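Local structure of isocitrate dehydrogenase [NAD] subunit 2, mitochondrial (Saccharomyces cerevisiae, 3BLX) at residues Asn16-Ile27 against Val49-Val58; Ser39-Ala47 against Phe346-Leu354. The protein oxidatively decarboxylates isocitrate to 2-oxoglutarate with NAD(+) in the citric acid cycle, as part of an allosteric octamer with subunit IDH1, and also binds mitochondrial mRNA leaders. All coordinates share one frame; numbering follows the deposited sequence.

In the fold
Helix 33-45 ties the two contacts together. Along the chain the order is 16-27, 39-47, 49-58 and, nearly 290 residues later, 346-354, so the segments of contact 1 and contact 2 alternate. Contact 1 pairs strands 22-23 and 51-52, the two ends of a beta-alpha-beta unit; contact 2 sets the helix that connects them beside helix 343-352, the last of the chain. Their centres lie about 18 Å apart, yet they touch: Phe44 packs on Trp53 and Ile51, and Lys41 on Trp53. The connecting helix of the amino-terminal unit thus lies against the carboxyl-terminal helix of the same subunit; no other chain of the assembly touches these segments.

Contact 1 of 2, residues Asn16-Ile27 against Val49-Val58; sequences NPSTGKYTVSFI and VPIEWESCDV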
# COMPACT_ATOMS: atom_id res chain seq x y z
N ASN B 16 -7.36 -55.39 42.62
CA ASN B 16 -8.68 -55.21 43.21
C ASN B 16 -8.85 -56.16 44.41
O ASN B 16 -8.60 -57.36 44.29
CB ASN B 16 -9.77 -55.48 42.17
CG ASN B 16 -11.10 -54.83 42.53
OD1 ASN B 16 -11.15 -53.80 43.21
ND2 ASN B 16 -12.19 -55.43 42.05
N PRO B 17 -9.25 -55.60 45.57
CA PRO B 17 -9.41 -56.38 46.81
C PRO B 17 -10.25 -57.65 46.59
O PRO B 17 -9.95 -58.70 47.17
CB PRO B 17 -10.16 -55.41 47.73
CG PRO B 17 -9.75 -54.06 47.26
CD PRO B 17 -9.58 -54.18 45.77
N SER B 18 -11.28 -57.54 45.76
CA SER B 18 -12.20 -58.65 45.50
C SER B 18 -11.79 -59.54 44.32
O SER B 18 -11.57 -60.74 44.50
CB SER B 18 -13.62 -58.13 45.29
OG SER B 18 -13.64 -57.18 44.24
N THR B 19 -11.69 -58.95 43.13
CA THR B 19 -11.45 -59.71 41.89
C THR B 19 -10.01 -60.27 41.75
O THR B 19 -9.78 -61.23 41.00
CB THR B 19 -11.80 -58.87 40.61
OG1 THR B 19 -12.93 -58.04 40.87
CG2 THR B 19 -12.11 -59.79 39.43
N GLY B 20 -9.06 -59.69 42.48
CA GLY B 20 -7.66 -60.07 42.35
C GLY B 20 -7.12 -59.60 41.01
O GLY B 20 -6.17 -60.15 40.47
N LYS B 21 -7.76 -58.56 40.48
CA LYS B 21 -7.44 -58.02 39.17
C LYS B 21 -7.14 -56.53 39.28
O LYS B 21 -7.90 -55.78 39.88
CB LYS B 21 -8.62 -58.22 38.21
CG LYS B 21 -8.81 -59.63 37.69
CD LYS B 21 -9.80 -59.66 36.53
CE LYS B 21 -9.72 -60.97 35.75
NZ LYS B 21 -10.39 -60.90 34.41
N TYR B 22 -6.02 -56.10 38.69
CA TYR B 22 -5.63 -54.70 38.66
C TYR B 22 -6.58 -53.85 37.81
O TYR B 22 -6.99 -54.27 36.73
CB TYR B 22 -4.22 -54.55 38.10
CG TYR B 22 -3.13 -55.12 38.97
CD1 TYR B 22 -2.59 -56.38 38.72
CD2 TYR B 22 -2.63 -54.39 40.04
CE1 TYR B 22 -1.59 -56.90 39.51
CE2 TYR B 22 -1.63 -54.90 40.84
CZ TYR B 22 -1.12 -56.16 40.58
OH TYR B 22 -0.12 -56.66 41.38
N THR B 23 -6.91 -52.66 38.31
CA THR B 23 -7.72 -51.71 37.55
C THR B 23 -6.86 -50.87 36.60
O THR B 23 -5.86 -50.28 37.03
CB THR B 23 -8.52 -50.79 38.49
OG1 THR B 23 -7.77 -50.56 39.69
CG2 THR B 23 -9.85 -51.42 38.85
N VAL B 24 -7.24 -50.82 35.33
CA VAL B 24 -6.54 -50.05 34.30
C VAL B 24 -7.48 -49.22 33.40
O VAL B 24 -8.28 -49.78 32.66
CB VAL B 24 -5.69 -50.98 33.42
CG1 VAL B 24 -5.11 -50.22 32.24
CG2 VAL B 24 -4.59 -51.64 34.23
N SER B 25 -7.37 -47.89 33.46
CA SER B 25 -8.19 -47.02 32.62
C SER B 25 -7.90 -47.31 31.16
O SER B 25 -6.82 -47.77 30.83
CB SER B 25 -7.90 -45.55 32.93
OG SER B 25 -8.15 -45.23 34.28
N PHE B 26 -8.85 -47.05 30.27
CA PHE B 26 -8.57 -47.30 28.87
C PHE B 26 -8.46 -46.07 27.94
O PHE B 26 -7.35 -45.65 27.60
CB PHE B 26 -9.51 -48.33 28.28
CG PHE B 26 -8.86 -49.18 27.24
CD1 PHE B 26 -8.38 -50.43 27.56
CD2 PHE B 26 -8.69 -48.71 25.95
CE1 PHE B 26 -7.76 -51.21 26.61
CE2 PHE B 26 -8.06 -49.49 24.99
CZ PHE B 26 -7.60 -50.75 25.33
N ILE B 27 -9.58 -45.49 27.53
CA ILE B 27 -9.55 -44.45 26.50
C ILE B 27 -9.31 -45.12 25.17
O ILE B 27 -8.19 -45.14 24.69
CB ILE B 27 -8.42 -43.40 26.69
CG1 ILE B 27 -8.35 -42.91 28.13
CG2 ILE B 27 -8.61 -42.22 25.70
CD1 ILE B 27 -7.19 -42.00 28.40
N VAL B 49 -4.59 -62.30 31.95
CA VAL B 49 -3.82 -61.33 32.71
C VAL B 49 -4.75 -60.63 33.72
O VAL B 49 -5.92 -60.37 33.42
CB VAL B 49 -3.11 -60.29 31.79
CG1 VAL B 49 -2.38 -60.99 30.69
CG2 VAL B 49 -4.10 -59.32 31.20
N PRO B 50 -4.24 -60.34 34.92
CA PRO B 50 -4.92 -59.76 36.08
C PRO B 50 -5.40 -58.32 35.89
O PRO B 50 -5.04 -57.46 36.68
CB PRO B 50 -3.84 -59.77 37.17
CG PRO B 50 -2.80 -60.72 36.68
CD PRO B 50 -2.83 -60.66 35.20
N ILE B 51 -6.21 -58.06 34.87
CA ILE B 51 -6.61 -56.70 34.54
C ILE B 51 -8.08 -56.57 34.14
O ILE B 51 -8.59 -57.30 33.29
CB ILE B 51 -5.71 -56.12 33.40
CG1 ILE B 51 -4.26 -56.04 33.85
CG2 ILE B 51 -6.21 -54.75 32.94
CD1 ILE B 51 -3.31 -55.78 32.74
N GLU B 52 -8.77 -55.62 34.79
CA GLU B 52 -10.11 -55.22 34.40
C GLU B 52 -10.06 -53.78 33.88
O GLU B 52 -9.48 -52.90 34.52
CB GLU B 52 -11.07 -55.33 35.59
CG GLU B 52 -10.64 -54.50 36.79
CD GLU B 52 -11.50 -54.74 38.02
OE1 GLU B 52 -11.81 -55.92 38.32
OE2 GLU B 52 -11.84 -53.74 38.69
N TRP B 53 -10.67 -53.55 32.72
CA TRP B 53 -10.64 -52.23 32.10
C TRP B 53 -11.59 -51.22 32.73
O TRP B 53 -12.15 -51.46 33.78
CB TRP B 53 -10.93 -52.39 30.62
CG TRP B 53 -10.00 -53.37 29.96
CD1 TRP B 53 -10.34 -54.55 29.35
CD2 TRP B 53 -8.57 -53.27 29.86
NE1 TRP B 53 -9.22 -55.18 28.87
CE2 TRP B 53 -8.12 -54.42 29.16
CE3 TRP B 53 -7.62 -52.32 30.28
CZ2 TRP B 53 -6.78 -54.63 28.88
CZ3 TRP B 53 -6.29 -52.54 29.99
CH2 TRP B 53 -5.88 -53.69 29.30
N GLU B 54 -11.76 -50.07 32.08
CA GLU B 54 -12.57 -48.99 32.63
C GLU B 54 -12.60 -47.81 31.66
O GLU B 54 -12.24 -46.70 32.02
CB GLU B 54 -12.01 -48.53 33.98
CG GLU B 54 -12.92 -47.58 34.76
CD GLU B 54 -12.46 -47.34 36.20
OE1 GLU B 54 -11.63 -48.12 36.71
OE2 GLU B 54 -12.92 -46.35 36.83
N SER B 55 -13.03 -48.07 30.43
CA SER B 55 -12.93 -47.08 29.36
C SER B 55 -13.32 -45.66 29.78
O SER B 55 -14.41 -45.45 30.31
CB SER B 55 -13.75 -47.53 28.14
OG SER B 55 -14.96 -48.14 28.54
N CYS B 56 -12.42 -44.71 29.54
CA CYS B 56 -12.62 -43.30 29.88
C CYS B 56 -12.89 -42.47 28.64
O CYS B 56 -12.45 -42.82 27.54
CB CYS B 56 -11.38 -42.72 30.55
SG CYS B 56 -10.83 -43.58 32.03
N ASP B 57 -13.59 -41.36 28.80
CA ASP B 57 -13.69 -40.38 27.74
C ASP B 57 -12.86 -39.17 28.13
O ASP B 57 -12.96 -38.70 29.26
CB ASP B 57 -15.15 -39.98 27.50
CG ASP B 57 -15.31 -39.07 26.29
OD1 ASP B 57 -14.81 -39.43 25.21
OD2 ASP B 57 -15.95 -38.00 26.42
N VAL B 58 -12.04 -38.69 27.21
CA VAL B 58 -11.18 -37.53 27.46
C VAL B 58 -11.50 -36.37 26.52
O VAL B 58 -10.70 -35.45 26.36
CB VAL B 58 -9.68 -37.88 27.32
CG1 VAL B 58 -9.23 -38.82 28.43
CG2 VAL B 58 -9.41 -38.48 25.97
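The edge of the Phe26 ring presses into one face of the Trp53 indole, a T-shaped stack with planes at 83° and the phenyl centroid 4.9 Å from that of the indole six-membered ring. Phe26 CD1 is the bump, set over the rim of the indole near CE3. On the opposite face the methyl Ile51 CG2 sits 3.6 Å above the plane, so the indole is a flat plate held between a ring edge and a methyl. Val24 lies at the indole's edge: its CG1, anti to the backbone N (chi1 172°), meets CZ3, while CG2 rests on Ile51 CG2 at 3.7 Å. An alanine in place of Trp53 would probably open a gap between Phe26 and Ile51 and leave the phenyl ring freer to turn.

Beneath these side chains the backbones pair as parallel strands. Tyr22 N donates to Pro50 O from above the carbonyl plane, at the inverse gamma turn centred on Pro50; Glu52 N then bonds to Tyr22 O at 3.0 Å, and Val24 N to Glu52 O. The Tyr22 ring flanks Pro50, its CD1 3.9 Å from Pro50 CB. Glu52 lies alongside Thr23, its carboxylate approaching Asn16 and Thr19, which are themselves joined by an Asn16 ND2 to Thr19 OG1 bond. Farther along, Ile27 lays CG1 against Cys56 CB and crosses Val58 at about a right angle, CD1 3.8 Å from Val58 CG1 and CG2 against Val58 CG2.

This is the parallel strand pair of a beta-alpha-beta unit whose helix 33-45 covers Trp53 and Ile51 through Lys41 and Phe44. Helix 71-80 receives Cys56 and holds Ser25 OG through Ser76 and Asn80, and strand 82-85 runs beside Val24 to Ile27, linking the pair to the large mixed sheet.

Contact 2 of 2, residues Ser39-Ala47 against Phe346-Leu354; sequences SVKKIFSAA and FTEAVIKRL
Ile43 reaches from helix 39-45 to Val350 and Ile351 of helix 346-352, and apolar contacts of this kind carry most of the interface. Its CD1 meets Val350 CG1 at 3.5 Å, the two side chains crossing at about a right angle, while CG1 faces Ile351 CG1 more loosely. The extended chain (chi2 -168°) is what brings CD1 that far across. Ile351 in turn divides its branches: CG2 rests on Ala46 CB at 3.5 Å, and CD1 lies near the carbonyl oxygen of Lys42.

Just beyond helix 346-352, at the carboxyl end of the chain, Leu354 supplies the other large apolar side chain. Its first torsion (chi1 171°) turns CG away from its own nitrogen, and the isobutyl group leans over the two small alanines, CD2 lying 3.4 Å from Ala47 CB and 3.8 Å from Ala46 CB. Small residues on one side thus leave room for a branched one on the other.

No hydrogen bond or salt bridge crosses between the segments. At the amino-terminal end Ser39 abuts Thr347 through the methyl CG2; the Thr347 hydroxyl is instead bonded to Ser344 O, one turn back in its own helix.

The axes of the short helical pieces 39-45 and 346-352 approach to 9.8 Å, with their directions 18° apart. Val40 and Phe44, facing away from this interface, pack on helix 296-309, and Val350 also touches helix 312-326. Helices packed side by side in this way are consistent with the alpha/beta architecture of the isocitrate and isopropylmalate dehydrogenase family, here with the last helix of the chain packed away from the probable substrate and metal sites.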
# COMPACT_ATOMS: atom_id res chain seq x y z
N SER B 39 -9.01 -55.63 20.06
CA SER B 39 -7.96 -56.62 19.90
C SER B 39 -7.05 -56.75 21.11
O SER B 39 -6.50 -57.81 21.36
CB SER B 39 -7.10 -56.28 18.69
OG SER B 39 -5.87 -56.95 18.82
N VAL B 40 -6.89 -55.67 21.86
CA VAL B 40 -6.01 -55.73 23.02
C VAL B 40 -6.69 -56.47 24.16
O VAL B 40 -6.04 -57.18 24.90
CB VAL B 40 -5.57 -54.35 23.50
CG1 VAL B 40 -4.80 -54.46 24.82
CG2 VAL B 40 -4.75 -53.66 22.42
N LYS B 41 -8.00 -56.30 24.27
CA LYS B 41 -8.76 -56.94 25.32
C LYS B 41 -8.87 -58.46 25.09
O LYS B 41 -8.78 -59.25 26.04
CB LYS B 41 -10.15 -56.29 25.42
CG LYS B 41 -10.13 -54.82 25.82
CD LYS B 41 -11.51 -54.17 25.71
CE LYS B 41 -11.51 -52.79 26.37
NZ LYS B 41 -12.86 -52.29 26.71
N LYS B 42 -9.04 -58.86 23.83
CA LYS B 42 -9.15 -60.27 23.46
C LYS B 42 -7.84 -61.05 23.65
O LYS B 42 -7.85 -62.27 23.80
CB LYS B 42 -9.61 -60.40 22.00
CG LYS B 42 -11.06 -59.99 21.73
CD LYS B 42 -11.51 -60.32 20.30
CE LYS B 42 -12.96 -59.94 20.07
NZ LYS B 42 -13.41 -60.31 18.69
N ILE B 43 -6.72 -60.33 23.62
CA ILE B 43 -5.41 -60.93 23.81
C ILE B 43 -5.01 -60.85 25.27
O ILE B 43 -4.14 -61.59 25.73
CB ILE B 43 -4.36 -60.24 22.94
CG1 ILE B 43 -4.74 -60.35 21.46
CG2 ILE B 43 -3.00 -60.82 23.14
CD1 ILE B 43 -3.63 -59.94 20.52
N PHE B 44 -5.64 -59.96 26.02
CA PHE B 44 -5.36 -59.83 27.44
C PHE B 44 -6.22 -60.83 28.22
O PHE B 44 -5.81 -61.35 29.26
CB PHE B 44 -5.59 -58.39 27.92
CG PHE B 44 -4.32 -57.56 28.03
CD1 PHE B 44 -3.37 -57.57 27.02
CD2 PHE B 44 -4.08 -56.77 29.14
CE1 PHE B 44 -2.21 -56.82 27.13
CE2 PHE B 44 -2.93 -56.01 29.24
CZ PHE B 44 -1.99 -56.05 28.23
N SER B 45 -7.42 -61.09 27.70
CA SER B 45 -8.30 -62.10 28.28
C SER B 45 -7.77 -63.50 27.93
O SER B 45 -7.66 -64.36 28.80
CB SER B 45 -9.74 -61.93 27.78
OG SER B 45 -10.65 -62.71 28.54
N ALA B 46 -7.42 -63.70 26.66
CA ALA B 46 -6.91 -64.98 26.17
C ALA B 46 -5.58 -65.43 26.76
O ALA B 46 -5.23 -66.61 26.69
CB ALA B 46 -6.83 -64.97 24.65
N ALA B 47 -4.82 -64.51 27.34
CA ALA B 47 -3.55 -64.86 27.99
C ALA B 47 -3.73 -64.83 29.49
O ALA B 47 -2.77 -64.97 30.25
CB ALA B 47 -2.45 -63.92 27.57
N PHE B 346 -5.63 -61.29 12.48
CA PHE B 346 -4.37 -61.04 13.16
C PHE B 346 -4.49 -61.33 14.66
O PHE B 346 -3.63 -61.98 15.24
CB PHE B 346 -3.93 -59.59 12.92
CG PHE B 346 -2.53 -59.26 13.42
CD1 PHE B 346 -1.47 -59.22 12.54
CD2 PHE B 346 -2.30 -58.96 14.76
CE1 PHE B 346 -0.19 -58.91 12.98
CE2 PHE B 346 -1.03 -58.64 15.21
CZ PHE B 346 0.02 -58.62 14.32
N THR B 347 -5.56 -60.85 15.28
CA THR B 347 -5.69 -60.96 16.73
C THR B 347 -5.62 -62.40 17.23
O THR B 347 -4.96 -62.68 18.22
CB THR B 347 -6.97 -60.27 17.28
OG1 THR B 347 -8.13 -60.96 16.82
CG2 THR B 347 -7.03 -58.85 16.81
N GLU B 348 -6.30 -63.31 16.54
CA GLU B 348 -6.32 -64.71 16.97
C GLU B 348 -5.09 -65.45 16.45
O GLU B 348 -4.64 -66.40 17.07
CB GLU B 348 -7.62 -65.41 16.56
CG GLU B 348 -8.03 -65.14 15.12
CD GLU B 348 -9.53 -65.26 14.91
OE1 GLU B 348 -9.99 -65.15 13.74
OE2 GLU B 348 -10.24 -65.47 15.91
N ALA B 349 -4.53 -64.99 15.33
CA ALA B 349 -3.26 -65.51 14.84
C ALA B 349 -2.20 -65.33 15.91
O ALA B 349 -1.27 -66.12 16.01
CB ALA B 349 -2.84 -64.82 13.56
N VAL B 350 -2.36 -64.28 16.70
CA VAL B 350 -1.48 -63.99 17.82
C VAL B 350 -1.87 -64.83 19.01
O VAL B 350 -1.01 -65.33 19.73
CB VAL B 350 -1.52 -62.47 18.20
CG1 VAL B 350 -1.11 -62.23 19.67
CG2 VAL B 350 -0.66 -61.65 17.25
N ILE B 351 -3.17 -65.00 19.24
CA ILE B 351 -3.64 -65.83 20.34
C ILE B 351 -3.20 -67.28 20.14
O ILE B 351 -3.06 -68.05 21.10
CB ILE B 351 -5.19 -65.77 20.52
CG1 ILE B 351 -5.68 -64.32 20.55
CG2 ILE B 351 -5.61 -66.49 21.79
CD1 ILE B 351 -7.19 -64.19 20.66
N LYS B 352 -2.97 -67.65 18.87
CA LYS B 352 -2.46 -68.98 18.50
C LYS B 352 -1.15 -69.28 19.21
O LYS B 352 -1.07 -70.21 20.01
CB LYS B 352 -2.24 -69.09 16.98
CG LYS B 352 -3.51 -69.20 16.13
CD LYS B 352 -4.42 -70.33 16.61
CE LYS B 352 -5.73 -70.37 15.83
NZ LYS B 352 -6.65 -71.42 16.34
N ARG B 353 -0.13 -68.48 18.92
CA ARG B 353 1.18 -68.65 19.54
C ARG B 353 1.30 -67.92 20.87
O ARG B 353 2.39 -67.71 21.40
CB ARG B 353 2.30 -68.24 18.58
CG ARG B 353 1.99 -67.05 17.73
CD ARG B 353 1.28 -67.43 16.44
NE ARG B 353 2.19 -67.54 15.30
CZ ARG B 353 1.81 -67.65 14.02
NH1 ARG B 353 0.52 -67.67 13.70
NH2 ARG B 353 2.72 -67.74 13.06
N LEU B 354 0.15 -67.55 21.43
CA LEU B 354 0.11 -66.77 22.66
C LEU B 354 0.82 -67.44 23.84
O LEU B 354 1.36 -66.79 24.74
CB LEU B 354 -1.35 -66.46 23.02
CG LEU B 354 -1.56 -65.84 24.40
CD1 LEU B 354 -0.83 -64.52 24.46
CD2 LEU B 354 -3.05 -65.66 24.67
OXT LEU B 354 0.86 -68.67 23.93